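Local atomic coordinates of putative cytochrome P450 154A1 (Streptomyces coelicolor, PDB entry 1ODO), a protein that folds as a cytochrome P450, holds a heme in its interior and binds 4-phenyl-1H-imidazole on the heme iron. Residues E245-V250 with M362-A367; D252-T257 with L366-L371. All coordinates share one frame; numbering follows the deposited sequence. Where two conformers were deposited one is given.

Contact 1 (E245-V250 with M362-A367); sequences ETTVNV and MEVTLA. With HEM (protoporphyrin IX containing Fe), chain B; PIM (4-phenyl-1H-imidazole), chain C.
Val250 meets Val364 and the heme at once. Its CB lies near Val364 CG2. CG1, placed anti to the backbone N (chi1 -176°), reaches that same methyl, Val250 CG1 standing 3.7 Å from Val364 CG2 and slightly farther from Val364 CG1. CG2, the branch beside the backbone N, turns to the cofactor instead, with Val250 CG2 3.8 Å from the heme methyl CMC and almost as near to the vinyl carbon CBC. The two valines meet roughly perpendicular. One turn earlier Thr247 is split in a similar way: its OG1 is 3.6 Å from heme CMC, while its methyl points at the other helix, Thr247 CG2 lying 3.7 Å from Glu363 OE1 and 4.0 Å from Val364 CG2. Beyond CG the extended chain of Glu363 brings its carboxylate to this methyl, and OE2 comes near the heme vinyl carbon CBB. Pro149 of helix 147-157 touches both Thr247 and Glu363. The first turn of helix 247-260, which follows a break after helix 229-244, thus lies between the heme rim and helix 357-374. No hydrogen bond crosses this buried contact: it rests on packing of methyls against one another and against the Glu363 carboxylate.

Contact 2 (D252-T257 with L366-L371); sequences DQAVHT and LALESL
Leu368 forks over Ala254 and Val255, and apolar contact is all that joins the two helices here. Both prongs of the leucine straddle Ala254, whose CB lies 4.0 Å from Leu368 CD1 and equally far from CD2. The second prong also serves Val255, with Leu368 CD2 3.8 Å from Val255 CG2 as the two side chains pass antiparallel, flank to flank. Val255 CG2 is shared, for it lies 3.9 Å from Leu371 CD2 as well; Leu371, its CG anti to the backbone N (chi1 -180°), meets the valine nearly at a right angle. Leu140 of helix 140-145 touches both Val255 and Leu371, while helix 275-285 reaches Ala254 through Thr282 and Leu368 through Trp275. The segment axes come within 10.8 Å of each other at a crossing angle of -37°. Polar interactions are kept off this interface: Asp252 forms a salt bridge with Arg141 and a hydrogen bond with His398, and the backbone amides of His256 and Leu371 bond within their own helices. With only methyl groups touching, the buried join depends on how the branched side chains fit around one another and the Ala254 methyl, and no directional bond fixes its register.

Contacts 1 and 2 are successive turns of one helix pair, their centres about 8 Å apart, each joining helix 247-260 to helix 357-374. Both helices advance from contact 1 to contact 2, so the pair runs broadly in the same direction, away from the heme; the centre of contact 1 is about 10 Å, and that of contact 2 about 17 Å, from the centre of the chain. Leu366 and Ala367 belong to both segments of the later helix. Arg141 spans the two levels, bonding to Asn249 and Asp252. More than a hundred residues separate the paired segments, so this largely apolar seam ties distant parts of the chain together, beginning at the heme and running outward from it.

Contact 1 (E245-V250 with M362-A367)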
ATOM      1  N   GLU A 245       3.518  -2.814   5.943  0.61 17.94           N
ATOM      2  CA  GLU A 245       3.434  -1.417   5.555  0.61 17.42           C
ATOM      3  C   GLU A 245       2.102  -1.221   4.843  0.61 16.10           C
ATOM      4  O   GLU A 245       1.314  -2.155   4.715  0.61 14.44           O
ATOM      5  CB  GLU A 245       4.582  -1.059   4.609  0.61 19.66           C
ATOM      6  CG  GLU A 245       5.782  -0.454   5.304  0.61 24.10           C
ATOM      7  CD  GLU A 245       5.438   0.849   5.990  0.61 26.98           C
ATOM      8  OE1 GLU A 245       5.012   1.792   5.294  0.61 30.59           O
ATOM      9  OE2 GLU A 245       5.587   0.931   7.226  0.61 30.49           O
ATOM     10  N   THR A 246       1.855   0.004   4.396  0.61 15.86           N
ATOM     11  CA  THR A 246       0.628   0.347   3.687  0.61 14.22           C
ATOM     12  C   THR A 246      -0.646   0.385   4.534  0.61 13.65           C
ATOM     13  O   THR A 246      -1.225   1.459   4.696  0.61 11.50           O
ATOM     14  CB  THR A 246       0.421  -0.584   2.482  0.61 14.72           C
ATOM     15  OG1 THR A 246       1.695  -1.046   2.016  0.61 12.76           O
ATOM     16  CG2 THR A 246      -0.239   0.178   1.350  0.61 14.13           C
ATOM     17  N   THR A 247      -1.122  -0.747   5.058  1.00 13.63           N
ATOM     18  CA  THR A 247      -2.342  -0.650   5.865  1.00 12.96           C
ATOM     19  C   THR A 247      -2.154   0.344   7.015  1.00 12.56           C
ATOM     20  O   THR A 247      -3.092   1.043   7.405  1.00 12.37           O
ATOM     21  CB  THR A 247      -2.792  -2.020   6.429  1.00 14.36           C
ATOM     22  OG1 THR A 247      -3.051  -2.922   5.344  1.00 13.47           O
ATOM     23  CG2 THR A 247      -4.074  -1.862   7.238  1.00 16.48           C
ATOM     24  N   VAL A 248      -0.938   0.405   7.547  0.61 12.21           N
ATOM     25  CA  VAL A 248      -0.631   1.315   8.645  0.61 12.10           C
ATOM     26  C   VAL A 248      -1.015   2.744   8.266  0.61 12.83           C
ATOM     27  O   VAL A 248      -1.539   3.495   9.087  0.61 13.15           O
ATOM     28  CB  VAL A 248       0.878   1.284   8.993  0.61 12.46           C
ATOM     29  CG1 VAL A 248       1.707   1.527   7.743  0.61  8.45           C
ATOM     30  CG2 VAL A 248       1.194   2.337  10.051  0.61 10.50           C
ATOM     31  N   ASN A 249      -0.759   3.110   7.015  1.00 13.70           N
ATOM     32  CA  ASN A 249      -1.078   4.447   6.535  1.00 12.76           C
ATOM     33  C   ASN A 249      -2.559   4.734   6.383  1.00 12.92           C
ATOM     34  O   ASN A 249      -2.992   5.880   6.523  1.00 13.35           O
ATOM     35  CB  ASN A 249      -0.338   4.706   5.227  1.00 14.73           C
ATOM     36  CG  ASN A 249       1.156   4.711   5.423  1.00 16.73           C
ATOM     37  OD1 ASN A 249       1.660   5.324   6.367  1.00 18.39           O
ATOM     38  ND2 ASN A 249       1.879   4.027   4.543  1.00 18.55           N
ATOM     39  N   VAL A 250      -3.344   3.703   6.095  1.00 11.02           N
ATOM     40  CA  VAL A 250      -4.775   3.900   5.945  1.00 11.68           C
ATOM     41  C   VAL A 250      -5.343   4.169   7.336  1.00 11.71           C
ATOM     42  O   VAL A 250      -6.200   5.031   7.509  1.00 10.77           O
ATOM     43  CB  VAL A 250      -5.458   2.659   5.346  1.00 11.85           C
ATOM     44  CG1 VAL A 250      -6.931   2.952   5.107  1.00 13.18           C
ATOM     45  CG2 VAL A 250      -4.776   2.267   4.041  1.00 12.77           C
ATOM     46  N   MET A 362     -11.151  -4.616   6.182  1.00 13.90           N
ATOM     47  CA  MET A 362     -11.658  -5.120   7.453  1.00 13.88           C
ATOM     48  C   MET A 362     -10.806  -4.632   8.622  1.00 13.35           C
ATOM     49  O   MET A 362     -11.337  -4.194   9.641  1.00 13.18           O
ATOM     50  CB  MET A 362     -11.708  -6.651   7.454  1.00 15.80           C
ATOM     51  CG  MET A 362     -12.393  -7.218   8.692  1.00 18.06           C
ATOM     52  SD  MET A 362     -12.667  -8.996   8.599  1.00 23.48           S
ATOM     53  CE  MET A 362     -11.006  -9.563   8.842  1.00 18.38           C
ATOM     54  N   GLU A 363      -9.486  -4.701   8.471  1.00 12.66           N
ATOM     55  CA  GLU A 363      -8.575  -4.259   9.520  1.00 12.89           C
ATOM     56  C   GLU A 363      -8.840  -2.821   9.941  1.00 12.29           C
ATOM     57  O   GLU A 363      -8.954  -2.522  11.127  1.00 11.11           O
ATOM     58  CB  GLU A 363      -7.117  -4.369   9.055  1.00 13.53           C
ATOM     59  CG  GLU A 363      -6.558  -5.786   9.041  1.00 16.57           C
ATOM     60  CD  GLU A 363      -5.083  -5.824   8.676  1.00 18.22           C
ATOM     61  OE1 GLU A 363      -4.326  -4.962   9.171  1.00 18.54           O
ATOM     62  OE2 GLU A 363      -4.677  -6.722   7.910  1.00 19.86           O
ATOM     63  N   VAL A 364      -8.939  -1.929   8.962  1.00 12.09           N
ATOM     64  CA  VAL A 364      -9.182  -0.523   9.254  1.00 11.20           C
ATOM     65  C   VAL A 364     -10.561  -0.240   9.836  1.00 11.34           C
ATOM     66  O   VAL A 364     -10.684   0.516  10.799  1.00 12.73           O
ATOM     67  CB  VAL A 364      -8.982   0.349   8.000  1.00 10.77           C
ATOM     68  CG1 VAL A 364      -9.114   1.819   8.364  1.00 11.39           C
ATOM     69  CG2 VAL A 364      -7.612   0.075   7.389  1.00 12.39           C
ATOM     70  N   THR A 365     -11.601  -0.837   9.266  1.00 11.36           N
ATOM     71  CA  THR A 365     -12.943  -0.598   9.783  1.00 13.93           C
ATOM     72  C   THR A 365     -13.046  -1.074  11.234  1.00 14.62           C
ATOM     73  O   THR A 365     -13.592  -0.372  12.085  1.00 13.88           O
ATOM     74  CB  THR A 365     -14.028  -1.288   8.913  1.00 16.56           C
ATOM     75  OG1 THR A 365     -13.825  -2.703   8.909  1.00 21.23           O
ATOM     76  CG2 THR A 365     -13.962  -0.770   7.478  1.00 15.14           C
ATOM     77  N   LEU A 366     -12.498  -2.252  11.520  1.00 14.39           N
ATOM     78  CA  LEU A 366     -12.536  -2.795  12.877  1.00 15.49           C
ATOM     79  C   LEU A 366     -11.734  -1.920  13.840  1.00 15.81           C
ATOM     80  O   LEU A 366     -12.179  -1.635  14.958  1.00 15.13           O
ATOM     81  CB  LEU A 366     -11.977  -4.220  12.899  1.00 14.76           C
ATOM     82  CG  LEU A 366     -12.902  -5.323  12.376  1.00 17.03           C
ATOM     83  CD1 LEU A 366     -12.176  -6.653  12.418  1.00 16.38           C
ATOM     84  CD2 LEU A 366     -14.165  -5.383  13.234  1.00 15.85           C
ATOM     85  N   ALA A 367     -10.551  -1.495  13.407  1.00 15.63           N
ATOM     86  CA  ALA A 367      -9.704  -0.655  14.242  1.00 15.19           C
ATOM     87  C   ALA A 367     -10.422   0.644  14.598  1.00 15.43           C
ATOM     88  O   ALA A 367     -10.437   1.053  15.758  1.00 13.54           O
ATOM     89  CB  ALA A 367      -8.391  -0.357  13.524  1.00 15.87           C
TER
HETATM   90  CHA HEM B1407      -1.094  -4.903  -5.057  1.00 13.23           C
HETATM   91  CHB HEM B1407      -1.374  -7.621  -1.092  1.00 10.62           C
HETATM   92  CHC HEM B1407      -2.853  -3.786   1.441  1.00 11.97           C
HETATM   93  CHD HEM B1407      -2.545  -1.084  -2.519  1.00 10.84           C
HETATM   94  C1A HEM B1407      -1.049  -5.995  -4.224  1.00 11.83           C
HETATM   95  C2A HEM B1407      -0.657  -7.349  -4.598  1.00 12.21           C
HETATM   96  C3A HEM B1407      -0.729  -8.106  -3.493  1.00 12.56           C
HETATM   97  C4A HEM B1407      -1.174  -7.256  -2.398  1.00 11.45           C
HETATM   98  CMA HEM B1407      -0.406  -9.604  -3.355  1.00 12.77           C
HETATM   99  CAA HEM B1407      -0.240  -7.774  -6.022  1.00 11.43           C
HETATM  100  CBA HEM B1407      -1.477  -8.089  -6.883  1.00 13.19           C
HETATM  101  CGA HEM B1407      -1.188  -8.508  -8.323  1.00 12.61           C
HETATM  102  O1A HEM B1407      -0.191  -7.929  -8.884  1.00 11.97           O
HETATM  103  O2A HEM B1407      -1.918  -9.348  -8.845  1.00 13.65           O
HETATM  104  C1B HEM B1407      -1.789  -6.825  -0.057  1.00 10.88           C
HETATM  105  C2B HEM B1407      -1.971  -7.284   1.308  1.00 12.30           C
HETATM  106  C3B HEM B1407      -2.390  -6.206   2.030  1.00 12.00           C
HETATM  107  C4B HEM B1407      -2.469  -5.082   1.125  1.00 10.76           C
HETATM  108  CMB HEM B1407      -1.720  -8.728   1.791  1.00 12.41           C
HETATM  109  CAB HEM B1407      -2.730  -6.118   3.531  1.00 11.92           C
HETATM  110  CBB HEM B1407      -3.954  -6.947   3.954  1.00 17.57           C
HETATM  111  C1C HEM B1407      -2.906  -2.709   0.568  1.00 10.22           C
HETATM  112  C2C HEM B1407      -3.309  -1.349   0.959  1.00 10.85           C
HETATM  113  C3C HEM B1407      -3.218  -0.586  -0.153  1.00  9.99           C
HETATM  114  C4C HEM B1407      -2.773  -1.456  -1.222  1.00 10.72           C
HETATM  115  CMC HEM B1407      -3.733  -0.962   2.410  1.00  8.45           C
HETATM  116  CAC HEM B1407      -3.495   0.925  -0.376  1.00 10.21           C
HETATM  117  CBC HEM B1407      -4.799   1.485   0.203  1.00  9.07           C
HETATM  118  C1D HEM B1407      -2.122  -1.867  -3.557  1.00 12.34           C
HETATM  119  C2D HEM B1407      -1.881  -1.417  -4.908  1.00 12.80           C
HETATM  120  C3D HEM B1407      -1.463  -2.487  -5.624  1.00 12.54           C
HETATM  121  C4D HEM B1407      -1.457  -3.615  -4.720  1.00 13.26           C
HETATM  122  CMD HEM B1407      -2.064   0.035  -5.392  1.00 12.79           C
HETATM  123  CAD HEM B1407      -1.048  -2.480  -7.104  1.00 16.04           C
HETATM  124  CBD HEM B1407      -2.144  -2.283  -8.157  1.00 17.12           C
HETATM  125  CGD HEM B1407      -1.454  -2.251  -9.504  1.00 16.08           C
HETATM  126  O1D HEM B1407      -1.394  -1.178 -10.116  1.00 14.98           O
HETATM  127  O2D HEM B1407      -0.943  -3.326  -9.893  1.00 17.29           O
HETATM  128  NA  HEM B1407      -1.364  -5.972  -2.886  1.00 11.11           N
HETATM  129  NB  HEM B1407      -2.093  -5.470  -0.144  1.00 10.62           N
HETATM  130  NC  HEM B1407      -2.590  -2.747  -0.768  1.00 10.01           N
HETATM  131  ND  HEM B1407      -1.852  -3.228  -3.447  1.00 11.20           N
HETATM  132 FE   HEM B1407      -1.987  -4.347  -1.827  1.00 11.03          FE
HETATM  133  N1  PIM C1408       2.017  -3.182  -0.460  1.00 12.63           N
HETATM  134  C2  PIM C1408       0.637  -3.230  -0.344  1.00 12.66           C
HETATM  135  N3  PIM C1408       0.187  -3.854  -1.312  1.00 14.45           N
HETATM  136  C4  PIM C1408       1.166  -4.250  -2.106  1.00 13.52           C
HETATM  137  C5  PIM C1408       2.329  -3.839  -1.591  1.00 11.80           C
HETATM  138  C6  PIM C1408       3.741  -4.019  -2.081  1.00 12.74           C
HETATM  139  C7  PIM C1408       4.798  -4.046  -1.114  1.00 13.84           C
HETATM  140  C8  PIM C1408       6.157  -4.219  -1.578  1.00 15.35           C
HETATM  141  C9  PIM C1408       6.390  -4.357  -2.969  1.00 13.51           C
HETATM  142  C10 PIM C1408       5.335  -4.331  -3.919  1.00 14.94           C
HETATM  143  C11 PIM C1408       4.006  -4.157  -3.428  1.00 12.69           C

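Contact 2 (D252-T257 with L366-L371)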
ATOM      1  N   ASP A 252      -3.708   5.401   9.841  1.00 13.40           N
ATOM      2  CA  ASP A 252      -3.139   6.706  10.169  1.00 12.67           C
ATOM      3  C   ASP A 252      -4.024   7.818   9.596  1.00 14.57           C
ATOM      4  O   ASP A 252      -4.545   8.661  10.333  1.00 13.52           O
ATOM      5  CB  ASP A 252      -1.725   6.782   9.561  1.00 13.06           C
ATOM      6  CG  ASP A 252      -1.085   8.171   9.665  1.00 13.61           C
ATOM      7  OD1 ASP A 252      -1.803   9.190   9.665  1.00 17.67           O
ATOM      8  OD2 ASP A 252       0.161   8.240   9.718  1.00 15.31           O
ATOM      9  N   GLN A 253      -4.194   7.807   8.278  1.00 13.64           N
ATOM     10  CA  GLN A 253      -5.002   8.810   7.597  1.00 12.89           C
ATOM     11  C   GLN A 253      -6.463   8.857   8.039  1.00 13.34           C
ATOM     12  O   GLN A 253      -7.018   9.941   8.214  1.00 13.99           O
ATOM     13  CB  GLN A 253      -4.924   8.598   6.085  1.00 14.51           C
ATOM     14  CG  GLN A 253      -3.524   8.765   5.501  1.00 14.42           C
ATOM     15  CD  GLN A 253      -3.022  10.204   5.535  1.00 16.50           C
ATOM     16  OE1 GLN A 253      -3.720  11.112   5.984  1.00 14.99           O
ATOM     17  NE2 GLN A 253      -1.800  10.413   5.059  1.00 17.48           N
ATOM     18  N   ALA A 254      -7.087   7.696   8.225  1.00 12.47           N
ATOM     19  CA  ALA A 254      -8.486   7.665   8.646  1.00 13.51           C
ATOM     20  C   ALA A 254      -8.640   8.317  10.015  1.00 13.88           C
ATOM     21  O   ALA A 254      -9.507   9.162  10.217  1.00 14.93           O
ATOM     22  CB  ALA A 254      -9.001   6.224   8.685  1.00 10.83           C
ATOM     23  N   VAL A 255      -7.792   7.924  10.960  1.00 13.28           N
ATOM     24  CA  VAL A 255      -7.865   8.494  12.299  1.00 14.35           C
ATOM     25  C   VAL A 255      -7.572   9.988  12.273  1.00 13.46           C
ATOM     26  O   VAL A 255      -8.316  10.780  12.846  1.00 13.73           O
ATOM     27  CB  VAL A 255      -6.870   7.806  13.260  1.00 13.93           C
ATOM     28  CG1 VAL A 255      -6.895   8.499  14.618  1.00 16.80           C
ATOM     29  CG2 VAL A 255      -7.236   6.345  13.417  1.00 13.54           C
ATOM     30  N   HIS A 256      -6.495  10.373  11.597  1.00 14.75           N
ATOM     31  CA  HIS A 256      -6.125  11.781  11.516  1.00 15.61           C
ATOM     32  C   HIS A 256      -7.244  12.639  10.933  1.00 15.66           C
ATOM     33  O   HIS A 256      -7.478  13.759  11.389  1.00 15.46           O
ATOM     34  CB  HIS A 256      -4.848  11.953  10.689  1.00 14.35           C
ATOM     35  CG  HIS A 256      -4.309  13.350  10.702  1.00 17.81           C
ATOM     36  ND1 HIS A 256      -4.676  14.300   9.775  1.00 17.38           N
ATOM     37  CD2 HIS A 256      -3.465  13.969  11.560  1.00 17.51           C
ATOM     38  CE1 HIS A 256      -4.083  15.445  10.061  1.00 18.39           C
ATOM     39  NE2 HIS A 256      -3.342  15.271  11.141  1.00 17.93           N
ATOM     40  N   THR A 257      -7.938  12.118   9.928  1.00 15.02           N
ATOM     41  CA  THR A 257      -9.024  12.867   9.316  1.00 15.66           C
ATOM     42  C   THR A 257     -10.164  13.053  10.317  1.00 16.67           C
ATOM     43  O   THR A 257     -10.707  14.150  10.455  1.00 16.89           O
ATOM     44  CB  THR A 257      -9.556  12.150   8.061  1.00 17.25           C
ATOM     45  OG1 THR A 257      -8.552  12.174   7.042  1.00 19.22           O
ATOM     46  CG2 THR A 257     -10.805  12.835   7.535  1.00 16.34           C
ATOM     47  N   LEU A 366     -12.498  -2.252  11.520  1.00 14.39           N
ATOM     48  CA  LEU A 366     -12.536  -2.795  12.877  1.00 15.49           C
ATOM     49  C   LEU A 366     -11.734  -1.920  13.840  1.00 15.81           C
ATOM     50  O   LEU A 366     -12.179  -1.635  14.958  1.00 15.13           O
ATOM     51  CB  LEU A 366     -11.977  -4.220  12.899  1.00 14.76           C
ATOM     52  CG  LEU A 366     -12.902  -5.323  12.376  1.00 17.03           C
ATOM     53  CD1 LEU A 366     -12.176  -6.653  12.418  1.00 16.38           C
ATOM     54  CD2 LEU A 366     -14.165  -5.383  13.234  1.00 15.85           C
ATOM     55  N   ALA A 367     -10.551  -1.495  13.407  1.00 15.63           N
ATOM     56  CA  ALA A 367      -9.704  -0.655  14.242  1.00 15.19           C
ATOM     57  C   ALA A 367     -10.422   0.644  14.598  1.00 15.43           C
ATOM     58  O   ALA A 367     -10.437   1.053  15.758  1.00 13.54           O
ATOM     59  CB  ALA A 367      -8.391  -0.357  13.524  1.00 15.87           C
ATOM     60  N   LEU A 368     -11.032   1.287  13.606  1.00 13.71           N
ATOM     61  CA  LEU A 368     -11.743   2.539  13.855  1.00 15.13           C
ATOM     62  C   LEU A 368     -12.876   2.372  14.857  1.00 15.47           C
ATOM     63  O   LEU A 368     -12.987   3.142  15.809  1.00 14.84           O
ATOM     64  CB  LEU A 368     -12.309   3.110  12.555  1.00 14.01           C
ATOM     65  CG  LEU A 368     -11.296   3.606  11.522  1.00 15.86           C
ATOM     66  CD1 LEU A 368     -12.043   4.121  10.299  1.00 16.23           C
ATOM     67  CD2 LEU A 368     -10.432   4.706  12.125  1.00 14.55           C
ATOM     68  N   GLU A 369     -13.711   1.365  14.630  1.00 17.29           N
ATOM     69  CA  GLU A 369     -14.845   1.084  15.502  1.00 18.10           C
ATOM     70  C   GLU A 369     -14.416   0.877  16.947  1.00 18.55           C
ATOM     71  O   GLU A 369     -14.986   1.469  17.865  1.00 18.19           O
ATOM     72  CB  GLU A 369     -15.592  -0.155  15.001  1.00 19.88           C
ATOM     73  CG  GLU A 369     -16.743  -0.589  15.891  1.00 26.79           C
ATOM     74  CD  GLU A 369     -17.540  -1.734  15.298  1.00 29.88           C
ATOM     75  OE1 GLU A 369     -16.934  -2.765  14.939  1.00 34.13           O
ATOM     76  OE2 GLU A 369     -18.776  -1.602  15.197  1.00 34.27           O
ATOM     77  N   SER A 370     -13.401   0.044  17.142  1.00 17.99           N
ATOM     78  CA  SER A 370     -12.890  -0.250  18.475  1.00 18.38           C
ATOM     79  C   SER A 370     -12.248   0.967  19.138  1.00 18.07           C
ATOM     80  O   SER A 370     -12.529   1.270  20.297  1.00 17.73           O
ATOM     81  CB  SER A 370     -11.878  -1.397  18.393  1.00 18.95           C
ATOM     82  OG  SER A 370     -11.369  -1.736  19.672  1.00 22.17           O
ATOM     83  N   LEU A 371     -11.396   1.669  18.396  1.00 17.29           N
ATOM     84  CA  LEU A 371     -10.712   2.847  18.912  1.00 17.58           C
ATOM     85  C   LEU A 371     -11.651   3.965  19.365  1.00 18.34           C
ATOM     86  O   LEU A 371     -11.584   4.418  20.512  1.00 19.03           O
ATOM     87  CB  LEU A 371      -9.753   3.396  17.854  1.00 18.23           C
ATOM     88  CG  LEU A 371      -8.950   4.635  18.257  1.00 18.67           C
ATOM     89  CD1 LEU A 371      -7.993   4.278  19.385  1.00 19.21           C
ATOM     90  CD2 LEU A 371      -8.177   5.161  17.057  1.00 17.29           C
TER